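Local structure of sulfatase (Bacteroides fragilis CAG:558, 6USS) at residues 490-493 with 494-497; 138-141 with 142-145. The protein probably acts as a calcium-dependent arylsulfatase of the gut microbiome, hydrolysing sulfate esters. The protein carries 1 engineered substitution. All coordinates share one frame; numbering follows the deposited sequence.

Interaction 1: residues 490-493 with 494-497; sequences LGNY and LRKV
Leu494 follows Leu490 by one helical turn and meets it in two ways. Its N donates a backbone bond of 2.9 Å to Leu490 O, while CG of Leu494 rests 4.1 Å from CD1 of Leu490, so the two branched ends share one apolar side of the helix. Arg495 continues the ladder with a backbone bond to Gly491 O and then curls back over the same turn. The bend at chi3 (-64°) lays its guanidinium over the backbone of Gly491, whose O sits 3.3 Å from CZ, above the centre of the group; with no side chain on the glycine, the flat group can lie close. From there NH2 reaches Asn492 OD1 at 2.7 Å. The acceptor lies in the guanidinium plane, yet the amide is turned almost perpendicular to it (82°), and NH2 approaches OD1 from above the carbonyl plane. Lys496 bonds through N to Asn492 O, and its bent chain brings NZ to 3.7 Å from CD1 of Tyr493, obliquely to the ring. Val497, the first residue to leave helical backbone angles, still gives N to Tyr493 O at 3.0 Å. Its CG1 makes a CH-pi contact over one face of the Tyr493 ring, 3.7 Å from the centroid and displaced toward CZ. The contact thus forms the final turns of helix 480-496. The leucines pack on Cys442 of strand 441-446 and on strand 422-427, where Tyr424 also stacks with Tyr493; Arg495 forms a salt bridge to Asp515 and a cation-pi contact with Trp513. Leu494 and Val497 abut Ala102 of helix 101-104, so this helix end packs against both that helix and the four-stranded antiparallel sheet.

Interaction 2: residues 138-141 with 142-145; sequences PNID and HTFQ
Thr143 OG1 is gripped from two directions: it donates to Ile140 O at 2.7 Å and accepts a bond from water 1 at 2.7 Å. The same water takes the N-H of Ile140, with N 3.1 Å away, and so ties the hydroxyl to the backbone at both ends of one residue. Chi1 of 65° sets OG1 between the backbone N and the carbonyl carbon, the orientation that turns it back toward residue 140. Thr143 N also points to Ile140 O, but this bond is weak (128° at the hydrogen), and the hydroxyl reinforces a beta turn from Ile140 to Thr143. On the apolar side of the pair, CG2 of Ile140 meets CG2 of Thr143 at 3.5 Å.

At the bend itself Asp141 and His142 lie side by side and point the same way. ND1 donates to Asp141 OD1 at 2.8 Å; the carboxylate oxygen is in the plane of the imidazole, whereas the ring nitrogen comes from well above the carboxylate plane, the two flat groups being 62° apart. At the other end of the loop, the extended Gln145 chain brings its amide alongside the Pro138 ring, with Gln145 OE1 3.0 Å from Pro138 CB and NE2 nearer CD.

This surface loop leads into strand 143-145, which pairs in parallel with strand 133-135, and Asn139 O bonds to Asn250 of the second subunit. His142 NE2 also bonds to Asp128, so an imidazole held between two carboxylates would probably have its pKa raised and its rotation fixed.

Overall arrangement
Interactions 1 and 2 do not touch: their centres are 22 Å apart, with nearest atoms about 7 Å apart, and both lie away from the calcium site. Helix 101-104 is their common neighbour, meeting Leu494 and Val497 of interaction 1 and, through Phe144, the strand of interaction 2. The helical contact is partly buried, with leucines and valine facing inward and Arg495 and Lys496 on its more exposed side. The loop of 138-145 is a surface contact, dominated by polar bonds and a bridging water. A regular backbone ladder sets the first, whereas side-chain bonds reinforce an irregular turn in the second, which alone reaches the other subunit.

Interaction 1: residues 490-493 with 494-497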
ATOM      1  N   LEU A 490       4.275  24.040 -31.555  1.00 25.84           N
ATOM      2  CA  LEU A 490       4.823  22.765 -31.096  1.00 21.00           C
ATOM      3  C   LEU A 490       6.237  22.939 -30.550  1.00 19.95           C
ATOM      4  O   LEU A 490       6.535  22.542 -29.417  1.00 20.51           O
ATOM      5  CB  LEU A 490       4.798  21.764 -32.259  1.00 20.31           C
ATOM      6  CG  LEU A 490       4.995  20.253 -32.091  1.00 24.04           C
ATOM      7  CD1 LEU A 490       4.303  19.724 -30.838  1.00 21.89           C
ATOM      8  CD2 LEU A 490       4.511  19.488 -33.338  1.00 16.70           C
ATOM      9  N   GLY A 491       7.119  23.550 -31.342  1.00 19.60           N
ATOM     10  CA  GLY A 491       8.507  23.677 -30.929  1.00 25.43           C
ATOM     11  C   GLY A 491       8.657  24.379 -29.595  1.00 23.90           C
ATOM     12  O   GLY A 491       9.400  23.921 -28.719  1.00 23.10           O
ATOM     13  N   ASN A 492       7.933  25.487 -29.415  1.00 19.61           N
ATOM     14  CA  ASN A 492       8.022  26.220 -28.159  1.00 18.45           C
ATOM     15  C   ASN A 492       7.612  25.345 -26.990  1.00 18.08           C
ATOM     16  O   ASN A 492       8.306  25.294 -25.969  1.00 21.68           O
ATOM     17  CB  ASN A 492       7.150  27.465 -28.217  1.00 22.63           C
ATOM     18  CG  ASN A 492       7.778  28.568 -29.021  1.00 23.19           C
ATOM     19  OD1 ASN A 492       9.003  28.626 -29.179  1.00 27.05           O
ATOM     20  ND2 ASN A 492       6.942  29.451 -29.552  1.00 27.07           N
ATOM     21  N   TYR A 493       6.492  24.630 -27.135  1.00 19.05           N
ATOM     22  CA  TYR A 493       5.982  23.789 -26.059  1.00 19.71           C
ATOM     23  C   TYR A 493       6.950  22.657 -25.721  1.00 21.19           C
ATOM     24  O   TYR A 493       7.234  22.403 -24.541  1.00 21.31           O
ATOM     25  CB  TYR A 493       4.610  23.227 -26.429  1.00 20.37           C
ATOM     26  CG  TYR A 493       4.037  22.406 -25.308  1.00 21.19           C
ATOM     27  CD1 TYR A 493       3.325  23.009 -24.279  1.00 20.48           C
ATOM     28  CD2 TYR A 493       4.255  21.040 -25.242  1.00 18.76           C
ATOM     29  CE1 TYR A 493       2.817  22.272 -23.233  1.00 20.07           C
ATOM     30  CE2 TYR A 493       3.754  20.288 -24.190  1.00 23.38           C
ATOM     31  CZ  TYR A 493       3.035  20.911 -23.189  1.00 25.92           C
ATOM     32  OH  TYR A 493       2.524  20.168 -22.145  1.00 31.03           O
ATOM     33  N   LEU A 494       7.450  21.949 -26.739  1.00 20.42           N
ATOM     34  CA  LEU A 494       8.382  20.861 -26.472  1.00 19.02           C
ATOM     35  C   LEU A 494       9.573  21.365 -25.678  1.00 21.33           C
ATOM     36  O   LEU A 494       9.945  20.777 -24.657  1.00 19.90           O
ATOM     37  CB  LEU A 494       8.843  20.221 -27.781  1.00 20.57           C
ATOM     38  CG  LEU A 494       7.742  19.626 -28.666  1.00 23.86           C
ATOM     39  CD1 LEU A 494       8.339  19.055 -29.954  1.00 15.28           C
ATOM     40  CD2 LEU A 494       6.929  18.566 -27.924  1.00 19.68           C
ATOM     41  N   ARG A 495      10.173  22.476 -26.121  1.00 22.73           N
ATOM     42  CA  ARG A 495      11.328  23.000 -25.397  1.00 22.93           C
ATOM     43  C   ARG A 495      10.919  23.483 -24.012  1.00 22.42           C
ATOM     44  O   ARG A 495      11.651  23.282 -23.038  1.00 23.07           O
ATOM     45  CB  ARG A 495      11.999  24.120 -26.190  1.00 19.65           C
ATOM     46  CG  ARG A 495      12.623  23.660 -27.496  1.00 23.10           C
ATOM     47  CD  ARG A 495      13.252  24.825 -28.252  1.00 24.14           C
ATOM     48  NE  ARG A 495      12.269  25.833 -28.673  1.00 24.97           N
ATOM     49  CZ  ARG A 495      11.718  25.905 -29.890  1.00 25.16           C
ATOM     50  NH1 ARG A 495      12.041  25.016 -30.825  1.00 21.30           N
ATOM     51  NH2 ARG A 495      10.836  26.864 -30.172  1.00 24.40           N
ATOM     52  N   LYS A 496       9.728  24.082 -23.901  1.00 20.38           N
ATOM     53  CA  LYS A 496       9.277  24.627 -22.625  1.00 20.70           C
ATOM     54  C   LYS A 496       9.180  23.547 -21.549  1.00 24.34           C
ATOM     55  O   LYS A 496       9.637  23.751 -20.421  1.00 18.49           O
ATOM     56  CB  LYS A 496       7.929  25.329 -22.791  1.00 22.27           C
ATOM     57  CG  LYS A 496       7.336  25.834 -21.462  1.00 23.91           C
ATOM     58  CD  LYS A 496       6.057  26.653 -21.644  1.00 20.94           C
ATOM     59  CE  LYS A 496       4.837  25.758 -21.845  1.00 35.30           C
ATOM     60  NZ  LYS A 496       3.793  26.367 -22.749  1.00 35.40           N
ATOM     61  N   VAL A 497       8.592  22.393 -21.871  1.00 21.01           N
ATOM     62  CA  VAL A 497       8.363  21.366 -20.859  1.00 23.73           C
ATOM     63  C   VAL A 497       9.567  20.432 -20.773  1.00 21.43           C
ATOM     64  O   VAL A 497       9.527  19.415 -20.072  1.00 21.06           O
ATOM     65  CB  VAL A 497       7.073  20.569 -21.151  1.00 25.57           C
ATOM     66  CG1 VAL A 497       5.876  21.508 -21.328  1.00 16.90           C
ATOM     67  CG2 VAL A 497       7.273  19.681 -22.386  1.00 19.05           C
TER

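Interaction 2: residues 138-141 with 142-145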
ATOM      1  N   PRO A 138      12.457  10.550  -5.294  1.00 22.66           N
ATOM      2  CA  PRO A 138      13.474  11.136  -6.179  1.00 21.01           C
ATOM      3  C   PRO A 138      14.686  10.224  -6.342  1.00 23.40           C
ATOM      4  O   PRO A 138      14.751   9.153  -5.721  1.00 24.12           O
ATOM      5  CB  PRO A 138      13.829  12.448  -5.471  1.00 18.09           C
ATOM      6  CG  PRO A 138      13.638  12.115  -4.005  1.00 18.77           C
ATOM      7  CD  PRO A 138      12.498  11.121  -3.934  1.00 20.56           C
ATOM      8  N   ASN A 139      15.634  10.634  -7.196  1.00 20.84           N
ATOM      9  CA  ASN A 139      16.922   9.951  -7.369  1.00 20.50           C
ATOM     10  C   ASN A 139      16.758   8.519  -7.873  1.00 21.35           C
ATOM     11  O   ASN A 139      17.586   7.650  -7.584  1.00 22.34           O
ATOM     12  CB  ASN A 139      17.742   9.956  -6.073  1.00 20.48           C
ATOM     13  CG  ASN A 139      17.928  11.359  -5.496  1.00 28.41           C
ATOM     14  OD1 ASN A 139      18.247  12.306  -6.218  1.00 33.27           O
ATOM     15  ND2 ASN A 139      17.724  11.496  -4.189  1.00 25.77           N
ATOM     16  N   ILE A 140      15.700   8.244  -8.622  1.00 21.07           N
ATOM     17  CA  ILE A 140      15.535   6.946  -9.268  1.00 24.70           C
ATOM     18  C   ILE A 140      15.878   7.097 -10.744  1.00 25.12           C
ATOM     19  O   ILE A 140      15.173   7.795 -11.486  1.00 23.16           O
ATOM     20  CB  ILE A 140      14.121   6.387  -9.073  1.00 22.41           C
ATOM     21  CG1 ILE A 140      13.819   6.278  -7.579  1.00 25.19           C
ATOM     22  CG2 ILE A 140      14.052   5.018  -9.679  1.00 16.66           C
ATOM     23  CD1 ILE A 140      14.806   5.422  -6.818  1.00 16.96           C
ATOM     24  N   ASP A 141      16.932   6.384 -11.161  1.00 27.56           N
ATOM     25  CA  ASP A 141      17.728   6.603 -12.369  1.00 27.23           C
ATOM     26  C   ASP A 141      16.977   7.235 -13.536  1.00 31.69           C
ATOM     27  O   ASP A 141      17.211   8.409 -13.847  1.00 45.74           O
ATOM     28  CB  ASP A 141      18.368   5.286 -12.837  1.00 24.49           C
ATOM     29  CG  ASP A 141      19.063   5.425 -14.189  1.00 27.82           C
ATOM     30  OD1 ASP A 141      19.763   6.448 -14.376  1.00 27.60           O
ATOM     31  OD2 ASP A 141      18.909   4.528 -15.061  1.00 23.30           O
ATOM     32  N   HIS A 142      16.108   6.489 -14.215  1.00 25.93           N
ATOM     33  CA  HIS A 142      15.527   7.073 -15.425  1.00 23.43           C
ATOM     34  C   HIS A 142      14.020   7.176 -15.257  1.00 27.50           C
ATOM     35  O   HIS A 142      13.257   6.563 -16.016  1.00 20.02           O
ATOM     36  CB  HIS A 142      15.878   6.253 -16.672  1.00 20.81           C
ATOM     37  CG  HIS A 142      17.100   6.727 -17.404  1.00 26.79           C
ATOM     38  ND1 HIS A 142      18.356   6.748 -16.834  1.00 27.30           N
ATOM     39  CD2 HIS A 142      17.260   7.169 -18.679  1.00 25.11           C
ATOM     40  CE1 HIS A 142      19.232   7.196 -17.719  1.00 22.57           C
ATOM     41  NE2 HIS A 142      18.593   7.462 -18.844  1.00 18.53           N
ATOM     42  N   THR A 143      13.592   7.937 -14.247  1.00 24.00           N
ATOM     43  CA  THR A 143      12.187   8.087 -13.915  1.00 23.89           C
ATOM     44  C   THR A 143      11.799   9.556 -13.902  1.00 23.22           C
ATOM     45  O   THR A 143      12.645  10.435 -13.711  1.00 19.73           O
ATOM     46  CB  THR A 143      11.861   7.475 -12.543  1.00 27.45           C
ATOM     47  OG1 THR A 143      12.542   8.211 -11.515  1.00 20.57           O
ATOM     48  CG2 THR A 143      12.270   6.005 -12.504  1.00 22.69           C
ATOM     49  N   PHE A 144      10.505   9.805 -14.102  1.00 18.18           N
ATOM     50  CA  PHE A 144       9.897  11.094 -13.811  1.00 19.04           C
ATOM     51  C   PHE A 144       9.258  11.012 -12.428  1.00 21.11           C
ATOM     52  O   PHE A 144       8.359  10.185 -12.204  1.00 20.53           O
ATOM     53  CB  PHE A 144       8.863  11.473 -14.870  1.00 22.16           C
ATOM     54  CG  PHE A 144       8.278  12.840 -14.673  1.00 22.43           C
ATOM     55  CD1 PHE A 144       8.952  13.963 -15.113  1.00 18.80           C
ATOM     56  CD2 PHE A 144       7.058  13.003 -14.032  1.00 23.73           C
ATOM     57  CE1 PHE A 144       8.428  15.231 -14.914  1.00 22.34           C
ATOM     58  CE2 PHE A 144       6.518  14.271 -13.843  1.00 24.82           C
ATOM     59  CZ  PHE A 144       7.204  15.387 -14.287  1.00 18.90           C
ATOM     60  N   GLN A 145       9.750  11.832 -11.495  1.00 16.91           N
ATOM     61  CA  GLN A 145       9.188  11.878 -10.149  1.00 18.05           C
ATOM     62  C   GLN A 145       7.900  12.685 -10.178  1.00 21.06           C
ATOM     63  O   GLN A 145       7.850  13.762 -10.781  1.00 22.10           O
ATOM     64  CB  GLN A 145      10.162  12.501  -9.150  1.00 17.37           C
ATOM     65  CG  GLN A 145       9.545  12.691  -7.750  1.00 21.36           C
ATOM     66  CD  GLN A 145      10.495  13.326  -6.729  1.00 24.57           C
ATOM     67  OE1 GLN A 145      11.605  13.745  -7.069  1.00 25.17           O
ATOM     68  NE2 GLN A 145      10.057  13.394  -5.470  1.00 18.39           N
TER
HETATM   69  O   HOH W   1      13.229   9.853  -9.551  1.00 19.95           O